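GTPase-activating protein skywalker (PDB 5HJQ) acts as a GTPase-activating protein for Rab35 in synaptic vesicle protein turnover, binding phosphoinositides through its TBC domain, the part of the chain crystallised here. Local coordinates at residues Met119-His124 against Cys293-Gly298; Phe134-Val139 against Met208-Ala213; Tyr167-Thr172 against Leu204-Ser209; Val176-Val181 against Val196-Thr201; Pro189-Ser194 against Ile229-Leu234. One frame throughout, in Å; residues are numbered along the deposited sequence.

Contact 1 of 5, residues Met119-His124 against Cys293-Gly298; sequences MLCGQH and CYFHEG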
# COMPACT_ATOMS: atom_id res chain seq x y z
N MET A 119 13.97 -9.43 -0.46
CA MET A 119 13.99 -10.43 -1.51
C MET A 119 12.78 -10.32 -2.43
O MET A 119 12.92 -10.35 -3.66
CB MET A 119 14.06 -11.83 -0.90
CG MET A 119 14.04 -12.94 -1.94
SD MET A 119 14.15 -14.58 -1.22
CE MET A 119 12.65 -14.65 -0.25
N LEU A 120 11.59 -10.21 -1.84
CA LEU A 120 10.36 -10.09 -2.61
C LEU A 120 10.41 -8.89 -3.57
O LEU A 120 10.07 -9.02 -4.74
CB LEU A 120 9.14 -9.96 -1.69
CG LEU A 120 8.83 -11.14 -0.77
CD1 LEU A 120 7.62 -10.84 0.09
CD2 LEU A 120 8.61 -12.41 -1.59
N CYS A 121 10.85 -7.75 -3.06
CA CYS A 121 10.97 -6.55 -3.88
C CYS A 121 12.04 -6.71 -4.95
O CYS A 121 11.90 -6.19 -6.06
CB CYS A 121 11.27 -5.33 -3.02
SG CYS A 121 9.93 -4.85 -1.90
N GLY A 122 13.10 -7.44 -4.62
CA GLY A 122 14.22 -7.61 -5.53
C GLY A 122 13.91 -8.47 -6.73
O GLY A 122 14.59 -8.38 -7.76
N GLN A 123 12.89 -9.32 -6.62
CA GLN A 123 12.61 -10.33 -7.63
C GLN A 123 12.05 -9.77 -8.94
O GLN A 123 11.96 -10.49 -9.94
CB GLN A 123 11.62 -11.36 -7.08
CG GLN A 123 10.17 -10.94 -7.20
CD GLN A 123 9.23 -11.85 -6.43
OE1 GLN A 123 9.11 -13.04 -6.73
NE2 GLN A 123 8.55 -11.29 -5.43
N HIS A 124 11.66 -8.50 -8.94
CA HIS A 124 11.05 -7.90 -10.13
C HIS A 124 12.08 -7.12 -10.95
O HIS A 124 11.72 -6.34 -11.83
CB HIS A 124 9.89 -6.97 -9.73
CG HIS A 124 9.02 -7.53 -8.64
ND1 HIS A 124 8.09 -8.51 -8.86
CD2 HIS A 124 8.95 -7.23 -7.32
CE1 HIS A 124 7.47 -8.80 -7.73
NE2 HIS A 124 7.98 -8.04 -6.78
N CYS A 293 2.01 -9.68 0.94
CA CYS A 293 1.52 -10.18 -0.34
C CYS A 293 1.74 -9.18 -1.46
O CYS A 293 2.06 -9.55 -2.59
CB CYS A 293 0.03 -10.54 -0.22
SG CYS A 293 -0.32 -11.77 1.06
N TYR A 294 1.57 -7.90 -1.13
CA TYR A 294 1.71 -6.81 -2.09
C TYR A 294 3.09 -6.77 -2.74
O TYR A 294 3.20 -6.59 -3.96
CB TYR A 294 1.42 -5.47 -1.40
CG TYR A 294 1.83 -4.24 -2.17
CD1 TYR A 294 1.06 -3.76 -3.23
CD2 TYR A 294 2.98 -3.53 -1.83
CE1 TYR A 294 1.43 -2.63 -3.93
CE2 TYR A 294 3.36 -2.40 -2.53
CZ TYR A 294 2.56 -1.95 -3.57
OH TYR A 294 2.91 -0.82 -4.29
N PHE A 295 4.13 -6.96 -1.94
CA PHE A 295 5.51 -6.93 -2.44
C PHE A 295 5.81 -8.12 -3.36
O PHE A 295 6.87 -8.18 -3.98
CB PHE A 295 6.51 -6.91 -1.29
CG PHE A 295 6.53 -5.63 -0.52
CD1 PHE A 295 6.32 -4.42 -1.16
CD2 PHE A 295 6.75 -5.62 0.85
CE1 PHE A 295 6.34 -3.23 -0.46
CE2 PHE A 295 6.76 -4.43 1.56
CZ PHE A 295 6.55 -3.24 0.90
N HIS A 296 4.88 -9.06 -3.43
CA HIS A 296 5.04 -10.25 -4.26
C HIS A 296 4.12 -10.21 -5.48
O HIS A 296 4.53 -10.50 -6.60
CB HIS A 296 4.78 -11.51 -3.44
CG HIS A 296 5.06 -12.79 -4.17
ND1 HIS A 296 6.28 -13.05 -4.75
CD2 HIS A 296 4.28 -13.87 -4.41
CE1 HIS A 296 6.24 -14.25 -5.32
NE2 HIS A 296 5.04 -14.76 -5.13
N GLU A 297 2.86 -9.84 -5.25
CA GLU A 297 1.84 -9.87 -6.29
C GLU A 297 1.70 -8.53 -7.00
O GLU A 297 1.57 -8.48 -8.23
CB GLU A 297 0.49 -10.28 -5.71
CG GLU A 297 0.53 -11.56 -4.89
CD GLU A 297 -0.85 -12.04 -4.50
OE1 GLU A 297 -1.73 -12.10 -5.38
OE2 GLU A 297 -1.05 -12.36 -3.31
N GLY A 298 1.71 -7.45 -6.24
CA GLY A 298 1.57 -6.12 -6.82
C GLY A 298 0.32 -5.41 -6.35
O GLY A 298 -0.26 -5.77 -5.33
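Cys121 SG sits over one face of the Phe295 ring, 4.0 Å from the ring centroid and 25° off its normal, a sulfur-aromatic contact at the tight end of this interface. Beside it Leu120 CB meets Phe295 CB, also at 4.0 Å, where the backbones run close: Leu120 CA and His296 CA are 5.6 Å apart. These residues are buried. Toward the partly exposed Gln123 and His124 the contact turns polar, resting on hydrogen bonds rather than close packing. His124 NE2 gives a nearly straight hydrogen bond (171°) to Phe295 O at 3.0 Å; the oxygen lies in the imidazole plane, although the donor stands above the carbonyl plane. Gln123 has its CG between backbone N and carbonyl carbon (chi1 85°), and from there the extended chain carries NE2 to two acceptors: Leu120 O at 2.8 Å, on a lone pair, and His296 ND1 at 3.0 Å, in the plane of that ring. A leucine in place of Gln123 would probably leave His296 ND1 and Leu120 O without this shared donor, the imidazole then being held chiefly through NE2. His296 NE2 is bonded to Lys94 O, and its ring packs on helix 94-103, which carries the phosphoinositide-binding Lys98 and Arg102. Glu297, in the inositol trisphosphate pocket, bridges to Arg102, while helix 210-221 packs against Cys121 and Phe295.

Contact 2 of 5, residues Phe134-Val139 against Met208-Ala213; sequences FYWEMV and MSEEEA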
# COMPACT_ATOMS: atom_id res chain seq x y z
N PHE A 134 25.59 2.16 -4.47
CA PHE A 134 25.00 3.16 -5.35
C PHE A 134 24.17 4.21 -4.61
O PHE A 134 24.21 5.39 -4.96
CB PHE A 134 24.13 2.47 -6.41
CG PHE A 134 23.65 3.39 -7.49
CD1 PHE A 134 24.53 3.90 -8.43
CD2 PHE A 134 22.31 3.73 -7.58
CE1 PHE A 134 24.09 4.74 -9.43
CE2 PHE A 134 21.86 4.57 -8.58
CZ PHE A 134 22.75 5.08 -9.50
N TYR A 135 23.43 3.77 -3.60
CA TYR A 135 22.59 4.67 -2.81
C TYR A 135 23.38 5.84 -2.23
O TYR A 135 23.01 7.00 -2.40
CB TYR A 135 21.90 3.91 -1.68
CG TYR A 135 21.03 4.80 -0.82
CD1 TYR A 135 19.95 5.48 -1.36
CD2 TYR A 135 21.30 4.97 0.54
CE1 TYR A 135 19.15 6.30 -0.59
CE2 TYR A 135 20.50 5.79 1.32
CZ TYR A 135 19.43 6.45 0.75
OH TYR A 135 18.63 7.27 1.52
N TRP A 136 24.46 5.52 -1.53
CA TRP A 136 25.23 6.54 -0.82
C TRP A 136 25.94 7.50 -1.77
O TRP A 136 26.19 8.65 -1.42
CB TRP A 136 26.23 5.86 0.11
CG TRP A 136 25.53 5.04 1.13
CD1 TRP A 136 25.50 3.68 1.21
CD2 TRP A 136 24.69 5.52 2.18
NE1 TRP A 136 24.72 3.29 2.27
CE2 TRP A 136 24.21 4.40 2.88
CE3 TRP A 136 24.32 6.80 2.61
CZ2 TRP A 136 23.37 4.52 3.99
CZ3 TRP A 136 23.49 6.91 3.71
CH2 TRP A 136 23.02 5.78 4.39
N GLU A 137 26.24 7.03 -2.98
CA GLU A 137 26.72 7.92 -4.03
C GLU A 137 25.66 8.98 -4.32
O GLU A 137 25.95 10.17 -4.36
CB GLU A 137 27.04 7.14 -5.30
CG GLU A 137 27.62 8.00 -6.40
CD GLU A 137 28.90 8.69 -5.99
OE1 GLU A 137 29.78 8.02 -5.39
OE2 GLU A 137 29.04 9.91 -6.25
N MET A 138 24.42 8.52 -4.51
CA MET A 138 23.29 9.42 -4.73
C MET A 138 23.09 10.36 -3.54
O MET A 138 22.88 11.56 -3.72
CB MET A 138 22.01 8.61 -4.96
CG MET A 138 22.05 7.67 -6.16
SD MET A 138 22.06 8.54 -7.74
CE MET A 138 23.80 8.50 -8.14
N VAL A 139 23.16 9.80 -2.34
CA VAL A 139 23.05 10.58 -1.11
C VAL A 139 24.06 11.72 -1.09
O VAL A 139 23.74 12.85 -0.71
CB VAL A 139 23.26 9.70 0.14
CG1 VAL A 139 23.32 10.56 1.41
CG2 VAL A 139 22.15 8.66 0.25
N MET A 208 13.81 -2.93 7.95
CA MET A 208 15.13 -3.01 7.32
C MET A 208 15.89 -1.69 7.43
O MET A 208 15.41 -0.72 8.02
CB MET A 208 14.99 -3.42 5.85
CG MET A 208 14.35 -2.35 4.97
SD MET A 208 13.96 -2.97 3.32
CE MET A 208 12.64 -4.11 3.71
N SER A 209 17.10 -1.67 6.87
CA SER A 209 17.93 -0.47 6.91
C SER A 209 17.52 0.53 5.85
O SER A 209 16.72 0.22 4.96
CB SER A 209 19.40 -0.84 6.74
OG SER A 209 19.64 -1.39 5.45
N GLU A 210 18.07 1.74 5.94
CA GLU A 210 17.78 2.81 5.00
C GLU A 210 18.12 2.42 3.57
O GLU A 210 17.33 2.66 2.65
CB GLU A 210 18.56 4.07 5.39
CG GLU A 210 18.66 5.11 4.29
CD GLU A 210 19.13 6.46 4.81
OE1 GLU A 210 19.38 6.57 6.03
OE2 GLU A 210 19.25 7.40 4.00
N GLU A 211 19.30 1.84 3.38
CA GLU A 211 19.75 1.45 2.05
C GLU A 211 18.92 0.31 1.47
O GLU A 211 18.63 0.29 0.28
CB GLU A 211 21.23 1.07 2.06
CG GLU A 211 21.76 0.70 0.68
CD GLU A 211 23.25 0.44 0.68
OE1 GLU A 211 23.82 0.23 1.77
OE2 GLU A 211 23.85 0.44 -0.42
N GLU A 212 18.55 -0.64 2.32
CA GLU A 212 17.72 -1.76 1.88
C GLU A 212 16.33 -1.29 1.46
O GLU A 212 15.78 -1.76 0.47
CB GLU A 212 17.62 -2.82 2.97
CG GLU A 212 18.76 -3.81 2.97
CD GLU A 212 18.75 -4.73 4.17
OE1 GLU A 212 18.61 -4.23 5.31
OE2 GLU A 212 18.87 -5.96 3.98
N ALA A 213 15.77 -0.37 2.24
CA ALA A 213 14.48 0.24 1.92
C ALA A 213 14.53 0.88 0.54
O ALA A 213 13.63 0.69 -0.27
CB ALA A 213 14.09 1.26 2.97
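The Tyr135 ring has Val139 CG2 on one face and Glu210 OE2 at its edge, in plane; the Trp136 ring has Tyr135 CD2 over its centre on one face and Glu211 OE1 near its plane at the edge. Tyr135 OH donates to Glu210 OE2 at 2.6 Å, on the anti lone pair, with ring and carboxylate planes 67° apart. Tyr135 CG, anti to the backbone N (chi1 179°), sends the ring toward the start of the facing helix. That start is a capping box: Ser209 OG accepts weakly from Glu212 N and donates to Glu212 OE1 at 3.0 Å, and Glu212 OE1 accepts weakly from Ser209 N. Glu210 and Glu211, in its first turn, reach helix 134-143 of this all-helical TBC domain. A phenylalanine at Tyr135 would probably leave Glu210 OE2 with one fewer donor, although Arg179 NE still pairs with it. Trp136 NE1 makes a weak bond to Glu211 OE1 at 3.2 Å, bent to 143°. Glu211 CG packs 4.0 Å from Tyr135 CB.

Contact 3 of 5, residues Tyr167-Thr172 against Leu204-Ser209; sequences YHLTST and LLHFMS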
# COMPACT_ATOMS: atom_id res chain seq x y z
N TYR A 167 3.68 6.62 10.51
CA TYR A 167 3.33 5.48 11.36
C TYR A 167 4.13 5.51 12.67
O TYR A 167 4.05 6.47 13.42
CB TYR A 167 3.55 4.17 10.60
CG TYR A 167 2.80 4.10 9.29
CD1 TYR A 167 1.41 4.01 9.27
CD2 TYR A 167 3.47 4.14 8.08
CE1 TYR A 167 0.71 3.95 8.08
CE2 TYR A 167 2.78 4.09 6.88
CZ TYR A 167 1.40 3.99 6.89
OH TYR A 167 0.71 3.94 5.70
N HIS A 168 4.91 4.46 12.93
CA HIS A 168 5.61 4.35 14.20
C HIS A 168 7.06 4.81 14.13
O HIS A 168 7.82 4.62 15.08
CB HIS A 168 5.56 2.90 14.71
CG HIS A 168 4.17 2.41 14.97
ND1 HIS A 168 3.74 1.15 14.60
CD2 HIS A 168 3.11 3.00 15.57
CE1 HIS A 168 2.48 0.99 14.96
NE2 HIS A 168 2.08 2.10 15.56
N LEU A 169 7.45 5.43 13.02
CA LEU A 169 8.82 5.90 12.84
C LEU A 169 9.18 6.99 13.84
O LEU A 169 8.40 7.91 14.09
CB LEU A 169 9.03 6.43 11.42
CG LEU A 169 9.10 5.43 10.27
CD1 LEU A 169 9.44 6.15 8.97
CD2 LEU A 169 10.11 4.33 10.57
N THR A 170 10.37 6.88 14.42
CA THR A 170 10.91 7.92 15.28
C THR A 170 11.22 9.16 14.46
O THR A 170 11.04 9.17 13.24
CB THR A 170 12.19 7.45 16.00
OG1 THR A 170 13.20 7.18 15.03
CG2 THR A 170 11.92 6.19 16.81
N SER A 171 11.70 10.21 15.12
CA SER A 171 12.06 11.44 14.43
C SER A 171 13.21 11.18 13.45
O SER A 171 13.27 11.76 12.37
CB SER A 171 12.45 12.53 15.43
OG SER A 171 13.59 12.15 16.18
N THR A 172 14.12 10.29 13.84
CA THR A 172 15.22 9.89 12.98
C THR A 172 14.71 9.04 11.82
O THR A 172 15.20 9.14 10.70
CB THR A 172 16.29 9.11 13.76
OG1 THR A 172 16.72 9.89 14.88
CG2 THR A 172 17.49 8.81 12.87
N LEU A 204 8.61 0.11 4.89
CA LEU A 204 9.84 -0.63 4.68
C LEU A 204 10.83 -0.38 5.81
O LEU A 204 11.47 -1.31 6.30
CB LEU A 204 10.47 -0.23 3.34
CG LEU A 204 9.67 -0.59 2.09
CD1 LEU A 204 10.25 0.13 0.89
CD2 LEU A 204 9.69 -2.09 1.88
N LEU A 205 10.93 0.88 6.22
CA LEU A 205 11.90 1.30 7.23
C LEU A 205 11.62 0.72 8.62
O LEU A 205 12.44 0.86 9.52
CB LEU A 205 11.92 2.83 7.31
CG LEU A 205 12.71 3.52 6.19
CD1 LEU A 205 12.59 5.04 6.30
CD2 LEU A 205 14.17 3.09 6.23
N HIS A 206 10.47 0.08 8.79
CA HIS A 206 10.13 -0.53 10.07
C HIS A 206 10.80 -1.89 10.27
O HIS A 206 10.75 -2.45 11.36
CB HIS A 206 8.61 -0.69 10.21
CG HIS A 206 7.90 0.58 10.56
ND1 HIS A 206 7.72 1.62 9.67
CD2 HIS A 206 7.31 0.98 11.72
CE1 HIS A 206 7.06 2.60 10.26
NE2 HIS A 206 6.80 2.23 11.50
N PHE A 207 11.43 -2.41 9.22
CA PHE A 207 11.94 -3.78 9.27
C PHE A 207 13.33 -3.95 8.65
O PHE A 207 13.95 -5.00 8.80
CB PHE A 207 10.96 -4.72 8.57
CG PHE A 207 9.58 -4.67 9.13
CD1 PHE A 207 9.27 -5.33 10.31
CD2 PHE A 207 8.58 -3.96 8.49
CE1 PHE A 207 7.99 -5.29 10.83
CE2 PHE A 207 7.30 -3.91 9.00
CZ PHE A 207 7.00 -4.57 10.18
N MET A 208 13.81 -2.93 7.95
CA MET A 208 15.13 -3.01 7.32
C MET A 208 15.89 -1.69 7.43
O MET A 208 15.41 -0.72 8.02
CB MET A 208 14.99 -3.42 5.85
CG MET A 208 14.35 -2.35 4.97
SD MET A 208 13.96 -2.97 3.32
CE MET A 208 12.64 -4.11 3.71
N SER A 209 17.10 -1.67 6.87
CA SER A 209 17.93 -0.47 6.91
C SER A 209 17.52 0.53 5.85
O SER A 209 16.72 0.22 4.96
CB SER A 209 19.40 -0.84 6.74
OG SER A 209 19.64 -1.39 5.45
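Leu169 and His206 make the main meeting, which is best followed along the histidine. From CB, which lies over the rim of the neighbouring Phe207 ring, chi1 of -78° sets CG anti to the carbonyl carbon and directs the imidazole toward 167-172. His206 ND1 turns back to the preceding helix, bonding Ser202 O, and has Leu169 CD2 at 3.7 Å. His206 CE1 meets Leu169 CG at 3.5 Å, and Tyr167 CB lies 3.9 Å from it. His206 NE2, at the tip, accepts from His168 N at 3.3 Å; the donor lies in the ring plane, but the N-H...N angle of 136° makes the bond bent. CD2 has His168 CB nearby. Over one face of the His206 ring stands Leu169 CD2, 28° off the normal, a CH-pi contact; the same methyl also reaches Leu205 CB at 4.0 Å. With one ring nitrogen accepting from His168 N and the other bonded to Ser202 O, the two bonds together probably limit the rotation of the imidazole. The contact is at the surface and away from the lipid pocket. It ties the loop leading into helix 171-187, where Thr170 is the N-cap, to the turn between helices 197-204 and 210-221. Tyr167 extends the join by packing on helix 197-204 and on Leu287 of helix 284-297, and Phe284 of the latter helix meets the rings of both histidines.

Contact 4 of 5, residues Val176-Val181 against Val196-Thr201; sequences VADRIV and VLYPIT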
# COMPACT_ATOMS: atom_id res chain seq x y z
N VAL A 176 15.09 9.87 7.75
CA VAL A 176 15.66 8.90 6.82
C VAL A 176 14.74 8.72 5.62
O VAL A 176 15.19 8.69 4.47
CB VAL A 176 15.90 7.54 7.51
CG1 VAL A 176 16.10 6.45 6.49
CG2 VAL A 176 17.08 7.63 8.46
N ALA A 177 13.44 8.60 5.89
CA ALA A 177 12.43 8.52 4.85
C ALA A 177 12.53 9.72 3.91
O ALA A 177 12.53 9.57 2.69
CB ALA A 177 11.04 8.43 5.46
N ASP A 178 12.64 10.90 4.51
CA ASP A 178 12.78 12.14 3.75
C ASP A 178 14.01 12.10 2.84
O ASP A 178 13.98 12.62 1.73
CB ASP A 178 12.88 13.35 4.69
CG ASP A 178 11.63 13.52 5.53
OD1 ASP A 178 10.54 13.11 5.08
OD2 ASP A 178 11.74 14.08 6.65
N ARG A 179 15.08 11.48 3.32
CA ARG A 179 16.30 11.36 2.53
C ARG A 179 16.11 10.40 1.36
O ARG A 179 16.58 10.66 0.25
CB ARG A 179 17.48 10.92 3.40
CG ARG A 179 18.76 10.72 2.61
CD ARG A 179 19.99 10.88 3.49
NE ARG A 179 20.12 9.80 4.48
CZ ARG A 179 21.08 9.74 5.39
NH1 ARG A 179 22.00 10.70 5.45
NH2 ARG A 179 21.13 8.73 6.24
N ILE A 180 15.41 9.30 1.61
CA ILE A 180 15.19 8.29 0.57
C ILE A 180 14.36 8.85 -0.59
O ILE A 180 14.72 8.67 -1.75
CB ILE A 180 14.49 7.04 1.13
CG1 ILE A 180 15.39 6.33 2.15
CG2 ILE A 180 14.14 6.08 0.00
CD1 ILE A 180 14.84 4.99 2.60
N VAL A 181 13.26 9.52 -0.27
CA VAL A 181 12.38 10.05 -1.31
C VAL A 181 13.06 11.18 -2.08
O VAL A 181 12.79 11.38 -3.27
CB VAL A 181 11.03 10.55 -0.73
CG1 VAL A 181 10.28 9.41 -0.07
CG2 VAL A 181 11.26 11.68 0.26
N VAL A 196 1.76 7.68 -2.95
CA VAL A 196 1.90 6.37 -2.33
C VAL A 196 3.33 6.08 -1.88
O VAL A 196 3.57 5.31 -0.95
CB VAL A 196 1.45 5.25 -3.29
CG1 VAL A 196 1.32 3.93 -2.57
CG2 VAL A 196 0.12 5.63 -3.96
N LEU A 197 4.29 6.72 -2.56
CA LEU A 197 5.69 6.36 -2.43
C LEU A 197 6.23 6.56 -1.01
O LEU A 197 6.92 5.70 -0.48
CB LEU A 197 6.52 7.17 -3.43
CG LEU A 197 7.91 6.63 -3.78
CD1 LEU A 197 8.21 6.90 -5.25
CD2 LEU A 197 8.98 7.23 -2.88
N TYR A 198 5.90 7.69 -0.39
CA TYR A 198 6.37 7.99 0.96
C TYR A 198 5.81 7.04 2.03
O TYR A 198 6.58 6.52 2.84
CB TYR A 198 6.06 9.45 1.32
CG TYR A 198 6.81 9.97 2.53
CD1 TYR A 198 6.43 9.62 3.82
CD2 TYR A 198 7.90 10.82 2.38
CE1 TYR A 198 7.12 10.10 4.92
CE2 TYR A 198 8.59 11.29 3.47
CZ TYR A 198 8.19 10.93 4.74
OH TYR A 198 8.87 11.41 5.83
N PRO A 199 4.47 6.82 2.06
CA PRO A 199 3.95 5.89 3.08
C PRO A 199 4.58 4.50 3.02
O PRO A 199 4.79 3.88 4.06
CB PRO A 199 2.46 5.83 2.75
CG PRO A 199 2.16 7.14 2.15
CD PRO A 199 3.37 7.48 1.33
N ILE A 200 4.88 4.02 1.82
CA ILE A 200 5.50 2.72 1.64
C ILE A 200 6.94 2.73 2.17
O ILE A 200 7.37 1.80 2.85
CB ILE A 200 5.49 2.28 0.17
CG1 ILE A 200 4.06 2.00 -0.30
CG2 ILE A 200 6.35 1.05 -0.04
CD1 ILE A 200 3.97 1.51 -1.73
N THR A 201 7.66 3.80 1.85
CA THR A 201 9.03 3.99 2.33
C THR A 201 9.09 3.89 3.85
O THR A 201 9.99 3.25 4.40
CB THR A 201 9.59 5.35 1.89
OG1 THR A 201 9.60 5.43 0.46
CG2 THR A 201 11.01 5.55 2.41
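Val181 CG1 is the bump that fills the hollow between Leu197 and Tyr198, 3.8 Å from Leu197 CD2 and 3.7 Å from Tyr198 CD2. One turn earlier on its helix, Ala177 offers a small side chain, and the phenol end of Tyr198 comes up against it, Tyr198 CZ being 3.9 Å from Ala177 CB. Thr201 CG2 enters the dip bounded by Ala177 and Ile180, 3.9 Å from Ile180 CD1. The helices 171-187 and 197-204, successive in the TBC domain, are locally inclined at 131°, between perpendicular and antiparallel, with axes 9.8 Å apart; the small Ala177 and Thr201, at a CA-CA distance of 6.2 Å, lie where the backbones come near. Tyr198, its CG anti to the backbone N (chi1 -165°), reaches along the opposite helix until its OH gives a very short 2.5 Å hydrogen bond to Asp178 OD1 in the ring plane. Thr201 OG1 instead turns back to Leu197 O, leaving its methyl to face Ile180.

Contact 5 of 5, residues Pro189-Ser194 against Ile229-Leu234; sequences PDITYS and INQTKL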
# COMPACT_ATOMS: atom_id res chain seq x y z
N PRO A 189 13.59 11.01 -12.32
CA PRO A 189 12.98 12.31 -12.63
C PRO A 189 11.59 12.19 -13.25
O PRO A 189 10.86 13.18 -13.29
CB PRO A 189 13.97 12.92 -13.62
CG PRO A 189 14.60 11.75 -14.29
CD PRO A 189 14.71 10.70 -13.22
N ASP A 190 11.22 11.00 -13.72
CA ASP A 190 9.92 10.81 -14.35
C ASP A 190 8.79 10.67 -13.33
O ASP A 190 7.61 10.75 -13.68
CB ASP A 190 9.94 9.58 -15.27
CG ASP A 190 10.72 9.83 -16.56
OD1 ASP A 190 10.86 11.01 -16.94
OD2 ASP A 190 11.17 8.85 -17.18
N ILE A 191 9.15 10.46 -12.07
CA ILE A 191 8.15 10.43 -11.01
C ILE A 191 7.66 11.85 -10.75
O ILE A 191 8.38 12.67 -10.18
CB ILE A 191 8.69 9.83 -9.70
CG1 ILE A 191 9.33 8.46 -9.97
CG2 ILE A 191 7.57 9.70 -8.67
CD1 ILE A 191 9.75 7.74 -8.71
N THR A 192 6.44 12.14 -11.19
CA THR A 192 5.89 13.49 -11.10
C THR A 192 4.76 13.58 -10.07
O THR A 192 4.50 14.64 -9.51
CB THR A 192 5.37 13.97 -12.46
OG1 THR A 192 4.36 13.06 -12.93
CG2 THR A 192 6.51 14.01 -13.47
N TYR A 193 4.10 12.45 -9.82
CA TYR A 193 3.04 12.40 -8.82
C TYR A 193 2.93 10.99 -8.26
O TYR A 193 2.52 10.06 -8.95
CB TYR A 193 1.71 12.85 -9.42
CG TYR A 193 0.59 12.95 -8.41
CD1 TYR A 193 0.58 13.97 -7.46
CD2 TYR A 193 -0.46 12.04 -8.40
CE1 TYR A 193 -0.43 14.07 -6.53
CE2 TYR A 193 -1.49 12.14 -7.47
CZ TYR A 193 -1.47 13.16 -6.54
OH TYR A 193 -2.48 13.27 -5.61
N SER A 194 3.30 10.83 -6.99
CA SER A 194 3.26 9.52 -6.36
C SER A 194 3.01 9.62 -4.86
O SER A 194 3.93 9.42 -4.06
CB SER A 194 4.57 8.78 -6.62
OG SER A 194 4.49 7.44 -6.15
N ILE A 229 3.73 1.01 -7.71
CA ILE A 229 3.62 2.40 -7.29
C ILE A 229 3.39 3.32 -8.50
O ILE A 229 4.24 3.42 -9.38
CB ILE A 229 4.88 2.85 -6.53
CG1 ILE A 229 5.01 2.09 -5.20
CG2 ILE A 229 4.85 4.33 -6.26
CD1 ILE A 229 6.36 2.27 -4.53
N ASN A 230 2.24 3.98 -8.53
CA ASN A 230 1.93 4.90 -9.63
C ASN A 230 2.77 6.16 -9.53
O ASN A 230 2.95 6.71 -8.45
CB ASN A 230 0.45 5.23 -9.65
CG ASN A 230 -0.41 4.05 -10.06
OD1 ASN A 230 -1.50 3.84 -9.53
ND2 ASN A 230 0.09 3.26 -11.01
N GLN A 231 3.27 6.63 -10.67
CA GLN A 231 4.30 7.66 -10.69
C GLN A 231 3.88 8.97 -11.36
O GLN A 231 4.50 10.01 -11.14
CB GLN A 231 5.56 7.11 -11.36
CG GLN A 231 6.19 5.97 -10.57
CD GLN A 231 7.15 5.15 -11.40
OE1 GLN A 231 7.87 5.67 -12.26
NE2 GLN A 231 7.16 3.84 -11.17
N THR A 232 2.84 8.92 -12.18
CA THR A 232 2.30 10.14 -12.78
C THR A 232 0.85 10.35 -12.35
O THR A 232 0.19 9.43 -11.87
CB THR A 232 2.36 10.11 -14.32
OG1 THR A 232 1.39 9.18 -14.83
CG2 THR A 232 3.75 9.71 -14.80
N LYS A 233 0.36 11.57 -12.50
CA LYS A 233 -1.00 11.90 -12.11
C LYS A 233 -2.00 11.20 -13.03
O LYS A 233 -3.10 10.86 -12.62
CB LYS A 233 -1.21 13.41 -12.13
CG LYS A 233 -2.56 13.88 -11.62
CD LYS A 233 -2.43 15.18 -10.83
CE LYS A 233 -1.26 16.03 -11.32
NZ LYS A 233 -0.84 17.05 -10.32
N LEU A 234 -1.58 10.96 -14.27
CA LEU A 234 -2.40 10.23 -15.23
C LEU A 234 -2.59 8.79 -14.77
O LEU A 234 -3.71 8.29 -14.73
CB LEU A 234 -1.78 10.26 -16.63
CG LEU A 234 -2.56 9.55 -17.73
CD1 LEU A 234 -3.99 10.07 -17.78
CD2 LEU A 234 -1.88 9.71 -19.07
O HOH W 1 1.82 13.89 -13.15
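Gln231 O receives two backbone donors from the loop 189-194: Thr192 N at 2.9 Å, nearly along the C=O axis, and Tyr193 N at 2.8 Å with a straighter N-H...O angle of 170° but from above the carbonyl plane. Next along, Ser194 OG, anti to its own backbone N (chi1 -173°), donates to Asn230 O at 2.9 Å. Side chains flank these bonds. The Tyr193 ring carries Lys233 CD over one face, and Lys233 NZ lies 4.9 Å from the ring centroid, an off-centre cation-pi contact; at the ring edge comes Thr232 O. Ile191 CG1 leans on Gln231 OE1 at 3.9 Å. A water links Thr192 OG1 to Lys233 N, accepting from the latter at 2.8 Å. Farther out, Gln231 is anchored by Val221 O at NE2 and by Gln235 OE1 at its backbone N, while Thr232 OG1 caps the helix through Gln235 N. The arrangement is loop packing: the linker between helices 171-187 and 197-204 runs against the loop leading into helix 233-250 and its first residue, Lys233. His236 of that helix meets the Tyr193 ring edge-to-face, and Ile191 and Ile229 reach inward to both helix 197-204 and helix 210-221.

How the contacts relate
Contact 1 is closest to the lipid site: Glu297 belongs to the inositol trisphosphate pocket, and the His296 side chain is about 8 Å from the ligand. In contact 5 the Asn230 side chain is about 11 Å from that of lipid-binding Lys300. Contacts 2, 3 and 4 form a group with centres 10 to 14 Å apart. Glu210 OE2 of contact 2 joins Arg179 NE of contact 4 by a 2.6 Å salt bridge; Leu205 of contact 3 packs on Glu210 and Ala213 of contact 2 and on Val176 and Ile180 of contact 4. Contact 1 touches contact 3 through Phe295 CZ and Leu204 CD2 (3.5 Å) and contact 5 through Tyr294 OH and Ile229 CG1 (3.7 Å). Ile200 of contact 4 meets Tyr294 and Ile229.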